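PDB 5FX8: putative adhesin, which probably serves as a cell-surface adhesion protein of a yeast, the chain here being its N-terminal part with two cohesin-like domains. Local coordinates for residues Asp180-Gln185 with Val279-Leu284; Ser150-Leu155 with Thr295-Asp300; Gly106-Thr111 with Ala312-Phe317; Ser5-Val10 with Val27-Ser32. All blocks are in the same frame, centred on the assembly; numbering follows the deposited sequence.

Contact 1: residues Asp180-Gln185 with Val279-Leu284; sequences DISTVQ and VVNVDL
An antiparallel pair in one five-stranded sheet of the second cohesin-like domain joins D180-Q185 to V279-L284; the two segments run 169° apart with their axes 4.8 Å apart. Three hydrogen-bonded pairs, D180 with D283, S182 with N281 and V184 with V279, alternate with the non-hydrogen-bonded pairs I181 with V282 and T183 with V280. Each hydrogen-bonded pair makes two backbone bonds; that from D283 N to D180 O measures 2.9 Å. Between them lie CA-H...O contacts, with V282 CA 3.3 Å from D180 O.

The faces differ in chemistry. On the inner one I181 lies alongside two valines: its CG1 meets CG2 of V282 and its CG2 meets CG1 of V280, each pair 4.1 Å apart. T183 CG2, anti to the backbone N, reaches CG2 of V280 at 3.5 Å. V167 of strand 162-170 packs on V280 and V282, and I169 on V282, from the facing sheet.

On the other face D180 and D283 cross at about a right angle. A water donates to D180 OD2 at 2.6 Å and to D283 O, tying a carboxylate to the neighbouring backbone, while D283 OD2 bonds S296 OG on the next strand. The two carboxylates keep apart, OD2 of D180 lying 5.3 Å from OD1 of D283; each has its own donors, the water and, weakly, S250 for D180 and S296 for D283, which probably eases any repulsion.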
loop_
_atom_site.group_PDB
_atom_site.type_symbol
_atom_site.label_atom_id
_atom_site.label_comp_id
_atom_site.label_asym_id
_atom_site.label_seq_id
_atom_site.Cartn_x
_atom_site.Cartn_y
_atom_site.Cartn_z
ATOM N N ASP C 180 11.314 16.800 28.607
ATOM C CA ASP C 180 11.058 18.201 28.902
ATOM C C ASP C 180 12.013 18.701 29.980
ATOM O O ASP C 180 12.125 18.090 31.040
ATOM C CB ASP C 180 9.628 18.384 29.372
ATOM C CG ASP C 180 8.642 17.830 28.406
ATOM O OD1 ASP C 180 8.758 18.165 27.209
ATOM O OD2 ASP C 180 7.764 17.052 28.830
ATOM N N ILE C 181 12.659 19.833 29.732
ATOM C CA ILE C 181 13.640 20.396 30.649
ATOM C C ILE C 181 13.359 21.879 30.842
ATOM O O ILE C 181 13.091 22.598 29.876
ATOM C CB ILE C 181 15.073 20.175 30.121
ATOM C CG1 ILE C 181 15.387 18.690 30.050
ATOM C CG2 ILE C 181 16.075 20.819 31.008
ATOM C CD1 ILE C 181 16.399 18.368 29.031
ATOM N N SER C 182 13.417 22.341 32.083
ATOM C CA SER C 182 13.442 23.771 32.362
ATOM C C SER C 182 14.401 24.053 33.512
ATOM O O SER C 182 14.454 23.292 34.478
ATOM C CB SER C 182 12.062 24.290 32.706
ATOM O OG SER C 182 11.621 23.650 33.876
ATOM N N THR C 183 15.155 25.145 33.399
ATOM C CA THR C 183 16.096 25.601 34.414
ATOM C C THR C 183 15.725 27.009 34.842
ATOM O O THR C 183 15.400 27.841 33.999
ATOM C CB THR C 183 17.537 25.640 33.879
ATOM O OG1 THR C 183 17.768 24.529 33.018
ATOM C CG2 THR C 183 18.545 25.565 35.008
ATOM N N VAL C 184 15.788 27.284 36.145
ATOM C CA VAL C 184 15.767 28.648 36.658
ATOM C C VAL C 184 16.960 28.853 37.586
ATOM O O VAL C 184 17.322 27.964 38.360
ATOM C CB VAL C 184 14.443 28.960 37.376
ATOM C CG1 VAL C 184 13.333 28.535 36.570
ATOM C CG2 VAL C 184 14.361 28.304 38.681
ATOM N N GLN C 185 17.579 30.024 37.506
ATOM C CA GLN C 185 18.730 30.284 38.348
ATOM C C GLN C 185 18.858 31.779 38.644
ATOM O O GLN C 185 18.496 32.618 37.821
ATOM C CB GLN C 185 19.995 29.745 37.689
ATOM C CG GLN C 185 21.034 30.767 37.496
ATOM C CD GLN C 185 22.340 30.208 37.062
ATOM O OE1 GLN C 185 23.307 30.944 36.927
ATOM N NE2 GLN C 185 22.393 28.909 36.835
ATOM N N VAL C 279 17.773 25.255 39.796
ATOM C CA VAL C 279 16.910 24.086 39.751
ATOM C C VAL C 279 16.734 23.665 38.301
ATOM O O VAL C 279 16.755 24.500 37.396
ATOM C CB VAL C 279 15.556 24.359 40.415
ATOM C CG1 VAL C 279 14.849 25.419 39.670
ATOM C CG2 VAL C 279 14.734 23.115 40.438
ATOM N N VAL C 280 16.607 22.362 38.085
ATOM C CA VAL C 280 16.331 21.795 36.781
ATOM C C VAL C 280 15.206 20.801 36.966
ATOM O O VAL C 280 15.391 19.769 37.613
ATOM C CB VAL C 280 17.545 21.109 36.164
ATOM C CG1 VAL C 280 17.121 20.381 34.936
ATOM C CG2 VAL C 280 18.560 22.110 35.798
ATOM N N ASN C 281 14.048 21.095 36.396
ATOM C CA ASN C 281 12.954 20.138 36.357
ATOM C C ASN C 281 13.050 19.334 35.070
ATOM O O ASN C 281 13.174 19.904 33.989
ATOM C CB ASN C 281 11.620 20.864 36.437
ATOM C CG ASN C 281 11.581 21.862 37.553
ATOM O OD1 ASN C 281 12.058 22.989 37.416
ATOM N ND2 ASN C 281 11.016 21.456 38.678
ATOM N N VAL C 282 13.017 18.018 35.187
ATOM C CA VAL C 282 13.086 17.124 34.041
ATOM C C VAL C 282 11.873 16.217 34.092
ATOM O O VAL C 282 11.673 15.508 35.081
ATOM C CB VAL C 282 14.381 16.304 34.035
ATOM C CG1 VAL C 282 14.326 15.260 32.950
ATOM C CG2 VAL C 282 15.554 17.214 33.828
ATOM N N ASP C 283 11.054 16.248 33.049
ATOM C CA ASP C 283 9.893 15.373 32.944
ATOM C C ASP C 283 10.128 14.391 31.811
ATOM O O ASP C 283 10.396 14.804 30.682
ATOM C CB ASP C 283 8.626 16.181 32.702
ATOM C CG ASP C 283 8.366 17.167 33.800
ATOM O OD1 ASP C 283 9.026 18.234 33.822
ATOM O OD2 ASP C 283 7.512 16.867 34.653
ATOM N N LEU C 284 10.062 13.105 32.112
ATOM C CA LEU C 284 10.297 12.074 31.119
ATOM C C LEU C 284 8.974 11.429 30.759
ATOM O O LEU C 284 8.189 11.083 31.642
ATOM C CB LEU C 284 11.259 11.011 31.637
ATOM C CG LEU C 284 12.663 11.434 32.015
ATOM C CD1 LEU C 284 13.367 10.220 32.452
ATOM C CD2 LEU C 284 13.370 12.017 30.840
HETATM O O HOH W 1 8.211 14.508 28.637
#

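Contact 2: residues Ser150-Leu155 with Thr295-Asp300; sequences SQPIKL and TSFVLD
P152 and F297 carry the central contact between S150-L155 and T295-D300, and it is a CH-pi one. P152 CD sits over the middle of the F297 ring, 3.5 Å from the centroid and only 5° off the ring normal, with the proline and the phenylalanine crossing at about a right angle. P152 CG rides over the CD1 and CE1 side of the same ring. At the ring edge, near its plane, Q151 OE1 comes 3.4 Å from F297 CE2; the amide plane is turned 68° from the ring, and Q151 NE2 is bonded to D148.

The remaining apolar packing belongs to L299, whose CD1 touches K154 CB at 3.9 Å. Separately, L299 CD2 lies 3.5 Å from P152 O, a carbon-oxygen contact.

Among polar groups, K154 bends at chi2 and again at chi3 (-63°), which sets CE beside L299. The ammonium NZ lies 3.3 Å from L299 O, and it is hydrogen-bonded to E301 O and to N278 OD1.

No backbone ladder joins the segments. Q151 and P152 lie just ahead of edge strand 153-158, and F297 and L299 sit on edge strand 294-304, of two different five-stranded sheets; their side chains meet between those sheets in the second cohesin-like domain, a beta sandwich. P152 also packs on I169 of one sheet and on V282 and L284 of the other. The sandwich is thus closed along this edge by aliphatic and aromatic contact, while the buried ammonium is probably stabilised by the carbonyl oxygens of E301 and N278 that accept its hydrogen bonds.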
loop_
_atom_site.group_PDB
_atom_site.type_symbol
_atom_site.label_atom_id
_atom_site.label_comp_id
_atom_site.label_asym_id
_atom_site.label_seq_id
_atom_site.Cartn_x
_atom_site.Cartn_y
_atom_site.Cartn_z
ATOM N N SER C 150 20.716 5.982 36.269
ATOM C CA SER C 150 19.382 5.415 36.424
ATOM C C SER C 150 18.298 6.473 36.471
ATOM O O SER C 150 17.129 6.133 36.648
ATOM C CB SER C 150 19.301 4.577 37.702
ATOM O OG SER C 150 19.042 5.419 38.824
ATOM N N GLN C 151 18.652 7.733 36.351
ATOM C CA GLN C 151 17.687 8.807 36.362
ATOM C C GLN C 151 18.397 10.044 35.851
ATOM O O GLN C 151 19.620 10.027 35.709
ATOM C CB GLN C 151 17.133 9.012 37.764
ATOM C CG GLN C 151 18.192 9.238 38.796
ATOM C CD GLN C 151 17.608 9.578 40.139
ATOM O OE1 GLN C 151 16.484 10.049 40.217
ATOM N NE2 GLN C 151 18.366 9.338 41.208
ATOM N N PRO C 152 17.686 11.116 35.536
ATOM C CA PRO C 152 18.372 12.351 35.156
ATOM C C PRO C 152 19.214 12.885 36.302
ATOM O O PRO C 152 18.755 12.972 37.440
ATOM C CB PRO C 152 17.220 13.298 34.823
ATOM C CG PRO C 152 16.097 12.400 34.506
ATOM C CD PRO C 152 16.232 11.243 35.400
ATOM N N ILE C 153 20.449 13.255 35.988
ATOM C CA ILE C 153 21.337 13.893 36.938
ATOM C C ILE C 153 21.714 15.278 36.418
ATOM O O ILE C 153 21.456 15.619 35.271
ATOM C CB ILE C 153 22.586 13.054 37.225
ATOM C CG1 ILE C 153 23.406 12.872 35.961
ATOM C CG2 ILE C 153 22.184 11.729 37.802
ATOM C CD1 ILE C 153 24.675 12.144 36.204
ATOM N N LYS C 154 22.320 16.080 37.300
ATOM C CA LYS C 154 22.782 17.431 37.017
ATOM C C LYS C 154 24.233 17.554 37.473
ATOM O O LYS C 154 24.589 17.036 38.528
ATOM C CB LYS C 154 21.899 18.446 37.735
ATOM C CG LYS C 154 21.833 19.762 37.022
ATOM C CD LYS C 154 22.077 20.910 37.926
ATOM C CE LYS C 154 21.033 20.983 38.965
ATOM N NZ LYS C 154 21.274 22.173 39.802
ATOM N N LEU C 155 25.082 18.215 36.686
ATOM C CA LEU C 155 26.499 18.386 37.014
ATOM C C LEU C 155 26.922 19.843 36.842
ATOM O O LEU C 155 26.433 20.522 35.939
ATOM C CB LEU C 155 27.381 17.477 36.141
ATOM C CG LEU C 155 27.091 15.969 36.212
ATOM C CD1 LEU C 155 27.990 15.189 35.285
ATOM C CD2 LEU C 155 27.223 15.426 37.609
ATOM N N THR C 295 7.128 10.777 34.381
ATOM C CA THR C 295 7.931 10.820 35.600
ATOM C C THR C 295 8.698 12.138 35.694
ATOM O O THR C 295 9.481 12.466 34.795
ATOM C CB THR C 295 8.919 9.661 35.644
ATOM O OG1 THR C 295 8.253 8.436 35.345
ATOM C CG2 THR C 295 9.461 9.542 37.009
ATOM N N SER C 296 8.500 12.871 36.797
ATOM C CA SER C 296 9.120 14.168 37.040
ATOM C C SER C 296 10.286 14.065 38.016
ATOM O O SER C 296 10.281 13.243 38.934
ATOM C CB SER C 296 8.108 15.158 37.590
ATOM O OG SER C 296 7.156 15.463 36.599
ATOM N N PHE C 297 11.291 14.916 37.806
ATOM C CA PHE C 297 12.475 14.969 38.653
ATOM C C PHE C 297 12.818 16.422 38.925
ATOM O O PHE C 297 12.623 17.292 38.078
ATOM C CB PHE C 297 13.700 14.287 38.012
ATOM C CG PHE C 297 13.493 12.851 37.670
ATOM C CD1 PHE C 297 12.811 12.491 36.526
ATOM C CD2 PHE C 297 14.008 11.860 38.471
ATOM C CE1 PHE C 297 12.618 11.180 36.209
ATOM C CE2 PHE C 297 13.831 10.539 38.156
ATOM C CZ PHE C 297 13.128 10.196 37.021
ATOM N N VAL C 298 13.337 16.677 40.117
ATOM C CA VAL C 298 13.801 17.998 40.512
ATOM C C VAL C 298 15.267 17.885 40.899
ATOM O O VAL C 298 15.648 16.998 41.672
ATOM C CB VAL C 298 12.959 18.569 41.661
ATOM C CG1 VAL C 298 13.294 20.019 41.888
ATOM C CG2 VAL C 298 11.507 18.429 41.325
ATOM N N LEU C 299 16.089 18.770 40.346
ATOM C CA LEU C 299 17.534 18.764 40.570
ATOM C C LEU C 299 17.941 20.170 41.009
ATOM O O LEU C 299 18.167 21.056 40.182
ATOM C CB LEU C 299 18.268 18.321 39.307
ATOM C CG LEU C 299 17.687 17.124 38.554
ATOM C CD1 LEU C 299 18.320 17.014 37.202
ATOM C CD2 LEU C 299 17.907 15.856 39.291
ATOM N N ASP C 300 18.045 20.382 42.317
ATOM C CA ASP C 300 18.231 21.727 42.846
ATOM C C ASP C 300 19.619 21.962 43.422
ATOM O O ASP C 300 19.828 22.967 44.106
ATOM C CB ASP C 300 17.168 22.049 43.893
ATOM C CG ASP C 300 16.903 20.893 44.828
ATOM O OD1 ASP C 300 17.804 20.054 45.024
ATOM O OD2 ASP C 300 15.787 20.832 45.382
#

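Contact 3: residues Gly106-Thr111 with Ala312-Phe317; sequences GVVFFT and AAFEAF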
loop_
_atom_site.group_PDB
_atom_site.type_symbol
_atom_site.label_atom_id
_atom_site.label_comp_id
_atom_site.label_asym_id
_atom_site.label_seq_id
_atom_site.Cartn_x
_atom_site.Cartn_y
_atom_site.Cartn_z
ATOM N N GLY C 106 32.536 21.664 69.581
ATOM C CA GLY C 106 32.214 22.286 68.311
ATOM C C GLY C 106 32.709 21.463 67.146
ATOM O O GLY C 106 33.386 20.450 67.311
ATOM N N VAL C 107 32.356 21.919 65.949
ATOM C CA VAL C 107 32.804 21.295 64.712
ATOM C C VAL C 107 33.318 22.387 63.773
ATOM O O VAL C 107 32.577 23.311 63.417
ATOM C CB VAL C 107 31.687 20.481 64.025
ATOM C CG1 VAL C 107 32.253 19.806 62.791
ATOM C CG2 VAL C 107 31.056 19.460 64.962
ATOM N N VAL C 108 34.572 22.283 63.364
ATOM C CA VAL C 108 35.101 23.116 62.297
ATOM C C VAL C 108 35.124 22.278 61.030
ATOM O O VAL C 108 35.673 21.172 61.014
ATOM C CB VAL C 108 36.501 23.660 62.640
ATOM C CG1 VAL C 108 37.234 24.114 61.378
ATOM C CG2 VAL C 108 36.404 24.815 63.613
ATOM N N PHE C 109 34.508 22.782 59.974
ATOM C CA PHE C 109 34.538 22.087 58.702
ATOM C C PHE C 109 34.950 23.032 57.588
ATOM O O PHE C 109 34.756 24.245 57.662
ATOM C CB PHE C 109 33.194 21.430 58.383
ATOM C CG PHE C 109 32.126 22.376 57.955
ATOM C CD1 PHE C 109 32.018 22.768 56.637
ATOM C CD2 PHE C 109 31.180 22.813 58.858
ATOM C CE1 PHE C 109 31.040 23.617 56.243
ATOM C CE2 PHE C 109 30.187 23.659 58.460
ATOM C CZ PHE C 109 30.117 24.060 57.150
ATOM N N PHE C 110 35.548 22.454 56.570
ATOM C CA PHE C 110 35.811 23.127 55.318
ATOM C C PHE C 110 35.358 22.226 54.179
ATOM O O PHE C 110 35.306 21.004 54.324
ATOM C CB PHE C 110 37.279 23.440 55.147
ATOM C CG PHE C 110 37.833 24.346 56.181
ATOM C CD1 PHE C 110 37.738 25.720 56.038
ATOM C CD2 PHE C 110 38.493 23.835 57.284
ATOM C CE1 PHE C 110 38.293 26.572 56.987
ATOM C CE2 PHE C 110 39.042 24.677 58.235
ATOM C CZ PHE C 110 38.938 26.044 58.089
ATOM N N THR C 111 35.022 22.839 53.041
ATOM C CA THR C 111 34.649 22.101 51.845
ATOM C C THR C 111 35.847 22.078 50.905
ATOM O O THR C 111 36.339 23.123 50.479
ATOM C CB THR C 111 33.413 22.688 51.152
ATOM O OG1 THR C 111 33.691 24.005 50.677
ATOM C CG2 THR C 111 32.242 22.744 52.083
ATOM N N ALA C 312 30.258 30.003 63.024
ATOM C CA ALA C 312 29.516 29.741 64.258
ATOM C C ALA C 312 29.628 28.254 64.588
ATOM O O ALA C 312 28.682 27.478 64.464
ATOM C CB ALA C 312 28.068 30.173 64.114
ATOM N N ALA C 313 30.815 27.867 65.042
ATOM C CA ALA C 313 31.202 26.469 65.042
ATOM C C ALA C 313 31.150 25.792 66.399
ATOM O O ALA C 313 31.087 24.564 66.442
ATOM C CB ALA C 313 32.613 26.330 64.486
ATOM N N PHE C 314 31.180 26.530 67.500
ATOM C CA PHE C 314 31.315 25.926 68.817
ATOM C C PHE C 314 30.074 26.147 69.675
ATOM O O PHE C 314 29.554 27.259 69.763
ATOM C CB PHE C 314 32.550 26.469 69.535
ATOM C CG PHE C 314 33.843 26.031 68.921
ATOM C CD1 PHE C 314 34.428 24.847 69.293
ATOM C CD2 PHE C 314 34.456 26.796 67.958
ATOM C CE1 PHE C 314 35.601 24.445 68.734
ATOM C CE2 PHE C 314 35.621 26.391 67.388
ATOM C CZ PHE C 314 36.200 25.213 67.778
ATOM N N GLU C 315 29.626 25.073 70.328
ATOM C CA GLU C 315 28.465 25.091 71.209
ATOM C C GLU C 315 28.812 25.262 72.682
ATOM O O GLU C 315 27.977 25.749 73.441
ATOM C CB GLU C 315 27.656 23.798 71.052
ATOM C CG GLU C 315 27.373 23.414 69.612
ATOM C CD GLU C 315 26.215 22.445 69.474
ATOM O OE1 GLU C 315 26.408 21.233 69.694
ATOM O OE2 GLU C 315 25.111 22.902 69.137
ATOM N N ALA C 316 29.999 24.844 73.115
ATOM C CA ALA C 316 30.405 24.959 74.509
ATOM C C ALA C 316 31.826 25.466 74.571
ATOM O O ALA C 316 32.686 25.006 73.820
ATOM C CB ALA C 316 30.339 23.631 75.257
ATOM N N PHE C 317 32.067 26.392 75.490
ATOM C CA PHE C 317 33.382 26.993 75.632
ATOM C C PHE C 317 33.510 27.691 76.974
ATOM O O PHE C 317 32.590 28.403 77.382
ATOM C CB PHE C 317 33.614 27.978 74.502
ATOM C CG PHE C 317 34.940 28.639 74.546
ATOM C CD1 PHE C 317 36.096 27.896 74.534
ATOM C CD2 PHE C 317 35.030 30.011 74.598
ATOM C CE1 PHE C 317 37.324 28.507 74.563
ATOM C CE2 PHE C 317 36.258 30.637 74.627
ATOM C CZ PHE C 317 37.412 29.876 74.612
#
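G106 and F314 form an antiparallel non-hydrogen-bonded pair with their CA atoms only 3.8 Å apart, and the strands G106-T111 and A312-F314 splay from there, their N-to-C directions 131° apart. A single backbone bond crosses between them, V107 N to A313 O at 3.0 Å, with the donor tilted 28° from the carbonyl plane. The same A313 O lies 3.2 Å from G106 CA. Beyond F314 the chain turns a corner at E315, and E315 and A316 both face E105 in a classic beta bulge.

Few side chains take part. F314 CG stands anti to its own carbonyl carbon, and the ring comes in beside G106; having no side chain, G106 lets F314 CD1 lie 3.5 Å from its CA, where the ring runs alongside the backbone.

This is the C-terminal strand 312-319 returning, after the whole second cohesin-like domain, to the sheet of the first, where it pairs antiparallel with strand 101-114 and parallel with strand 68-72. Further along, V108 CG2 reaches the far part of the same ring, 4.2 Å from F314 CE2, the two side chains crossing obliquely. That methyl also lies 4.2 Å from A313 CB. Other residues enclose the phenylalanine: the F31 ring meets it with planes about 60° apart, and L104, V78 and L79 touch it as well.

Contact 4: residues Ser5-Val10 with Val27-Ser32; sequences SDITVV and VSFVFS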
loop_
_atom_site.group_PDB
_atom_site.type_symbol
_atom_site.label_atom_id
_atom_site.label_comp_id
_atom_site.label_asym_id
_atom_site.label_seq_id
_atom_site.Cartn_x
_atom_site.Cartn_y
_atom_site.Cartn_z
ATOM N N SER C 5 38.343 14.960 68.612
ATOM C CA SER C 5 37.824 13.617 68.859
ATOM C C SER C 5 37.595 12.809 67.594
ATOM O O SER C 5 37.482 11.580 67.671
ATOM C CB SER C 5 36.504 13.677 69.637
ATOM O OG SER C 5 35.561 14.527 69.014
ATOM N N ASP C 6 37.507 13.470 66.446
ATOM C CA ASP C 6 37.159 12.806 65.206
ATOM C C ASP C 6 37.398 13.759 64.051
ATOM O O ASP C 6 37.353 14.979 64.228
ATOM C CB ASP C 6 35.708 12.353 65.209
ATOM C CG ASP C 6 35.489 11.245 64.269
ATOM O OD1 ASP C 6 36.515 10.733 63.767
ATOM O OD2 ASP C 6 34.325 10.874 64.056
ATOM N N ILE C 7 37.667 13.180 62.880
ATOM C CA ILE C 7 37.767 13.898 61.615
ATOM C C ILE C 7 36.976 13.101 60.574
ATOM O O ILE C 7 37.321 11.954 60.266
ATOM C CB ILE C 7 39.228 14.097 61.165
ATOM C CG1 ILE C 7 40.026 14.874 62.209
ATOM C CG2 ILE C 7 39.294 14.870 59.882
ATOM C CD1 ILE C 7 41.506 15.007 61.885
ATOM N N THR C 8 35.903 13.690 60.050
ATOM C CA THR C 8 35.014 12.990 59.139
ATOM C C THR C 8 35.040 13.642 57.767
ATOM O O THR C 8 35.345 14.826 57.629
ATOM C CB THR C 8 33.584 12.958 59.673
ATOM O OG1 THR C 8 33.056 14.286 59.747
ATOM C CG2 THR C 8 33.577 12.345 61.042
ATOM N N VAL C 9 34.745 12.846 56.748
ATOM C CA VAL C 9 34.675 13.317 55.377
ATOM C C VAL C 9 33.433 12.730 54.739
ATOM O O VAL C 9 33.244 11.511 54.743
ATOM C CB VAL C 9 35.909 12.927 54.568
ATOM C CG1 VAL C 9 35.758 13.478 53.193
ATOM C CG2 VAL C 9 37.145 13.460 55.215
ATOM N N VAL C 10 32.578 13.587 54.211
ATOM C CA VAL C 10 31.404 13.163 53.469
ATOM C C VAL C 10 31.286 14.060 52.251
ATOM O O VAL C 10 32.005 15.051 52.108
ATOM C CB VAL C 10 30.108 13.224 54.295
ATOM C CG1 VAL C 10 30.261 12.437 55.559
ATOM C CG2 VAL C 10 29.753 14.643 54.606
ATOM N N VAL C 27 34.993 18.343 55.037
ATOM C CA VAL C 27 35.995 17.812 55.961
ATOM C C VAL C 27 35.761 18.442 57.328
ATOM O O VAL C 27 36.067 19.617 57.523
ATOM C CB VAL C 27 37.418 18.092 55.474
ATOM C CG1 VAL C 27 38.402 17.544 56.451
ATOM C CG2 VAL C 27 37.639 17.467 54.154
ATOM N N SER C 28 35.262 17.665 58.290
ATOM C CA SER C 28 34.799 18.164 59.583
ATOM C C SER C 28 35.752 17.796 60.714
ATOM O O SER C 28 36.089 16.627 60.898
ATOM C CB SER C 28 33.417 17.613 59.904
ATOM O OG SER C 28 32.485 18.058 58.951
ATOM N N PHE C 29 36.142 18.787 61.502
ATOM C CA PHE C 29 37.035 18.584 62.640
ATOM C C PHE C 29 36.204 18.719 63.904
ATOM O O PHE C 29 35.803 19.819 64.269
ATOM C CB PHE C 29 38.196 19.579 62.611
ATOM C CG PHE C 29 39.082 19.428 61.418
ATOM C CD1 PHE C 29 38.804 20.103 60.241
ATOM C CD2 PHE C 29 40.167 18.580 61.454
ATOM C CE1 PHE C 29 39.598 19.958 59.132
ATOM C CE2 PHE C 29 40.978 18.437 60.357
ATOM C CZ PHE C 29 40.687 19.131 59.189
ATOM N N VAL C 30 35.914 17.611 64.537
ATOM C CA VAL C 30 35.062 17.586 65.713
ATOM C C VAL C 30 35.917 17.855 66.939
ATOM O O VAL C 30 36.983 17.255 67.102
ATOM C CB VAL C 30 34.338 16.236 65.827
ATOM C CG1 VAL C 30 33.444 16.180 67.062
ATOM C CG2 VAL C 30 33.532 16.006 64.595
ATOM N N PHE C 31 35.448 18.759 67.796
ATOM C CA PHE C 31 36.120 19.132 69.032
ATOM C C PHE C 31 35.220 18.789 70.203
ATOM O O PHE C 31 34.058 19.193 70.231
ATOM C CB PHE C 31 36.458 20.616 69.060
ATOM C CG PHE C 31 37.507 21.030 68.070
ATOM C CD1 PHE C 31 37.178 21.298 66.763
ATOM C CD2 PHE C 31 38.814 21.185 68.460
ATOM C CE1 PHE C 31 38.118 21.690 65.875
ATOM C CE2 PHE C 31 39.756 21.581 67.571
ATOM C CZ PHE C 31 39.402 21.830 66.270
ATOM N N SER C 32 35.759 18.048 71.164
ATOM C CA SER C 32 35.002 17.642 72.336
ATOM C C SER C 32 35.941 17.482 73.520
ATOM O O SER C 32 37.153 17.351 73.368
ATOM C CB SER C 32 34.241 16.338 72.100
ATOM O OG SER C 32 33.583 15.915 73.277
HETATM O O HOH W 2 32.207 15.544 57.502
#
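Strands 5-10 and 27-31 run antiparallel at 162° with their axes 4.8 Å apart, as neighbours in the first cohesin-like domain, where 25-31 lies between strands 4-11 and 101-114. T8 and S28 form a hydrogen-bonded pair, S28 N giving to T8 O at 2.9 Å, and S5 N and D6 O bond to V30 O and V30 N. I7 with F29 and V9 with V27 are the non-hydrogen-bonded pairs.

The inner face is apolar. I7 crosses F29 obliquely: chi1 of -59° sets its CG1 anti to the carbonyl carbon, 3.8 Å from F29 CD2, and its CD1 touches CD2 and CE2 of the same ring. V9 and V27 lie side by side, pointing the same way, with their CG2 methyls 4.2 Å apart. F131, V48 and F92 belong to the surrounding core: V48 packs on I7 and F29, F131 on I7, V9 and V27, and the F92 ring meets F29 edge-to-face.

The other face is mixed. S5 OG comes up against V30 CG1, and T8 OG1 rests 3.4 Å from S28 CB. The T8 and S28 hydroxyls, OG1 and OG, are 3.9 Å apart, and one water joins them, hydrogen-bonded to T8 OG1 at 2.7 Å and to S28 OG at 2.9 Å.

In the fold
The four contacts fall into two pairs on opposite sides of the chain's centre. Contacts 1 and 2, with centres about 8 Å apart, share the second cohesin-like domain: strands 275-286 and 294-304 are sheet neighbours, and V282 O accepts a hydrogen bond from F297 N at 2.8 Å. Contacts 3 and 4, about 10 Å apart centre to centre, meet in the first domain, where strands 25-31 and 101-114 lie next to each other and G106 O accepts one from F31 N. Between the pairs the centres are 31 to 36 Å apart and nothing touches. In sequence, contacts 1 and 2 lie between the two segments of contact 3, whose nearest atoms are about 15 Å from contact 2.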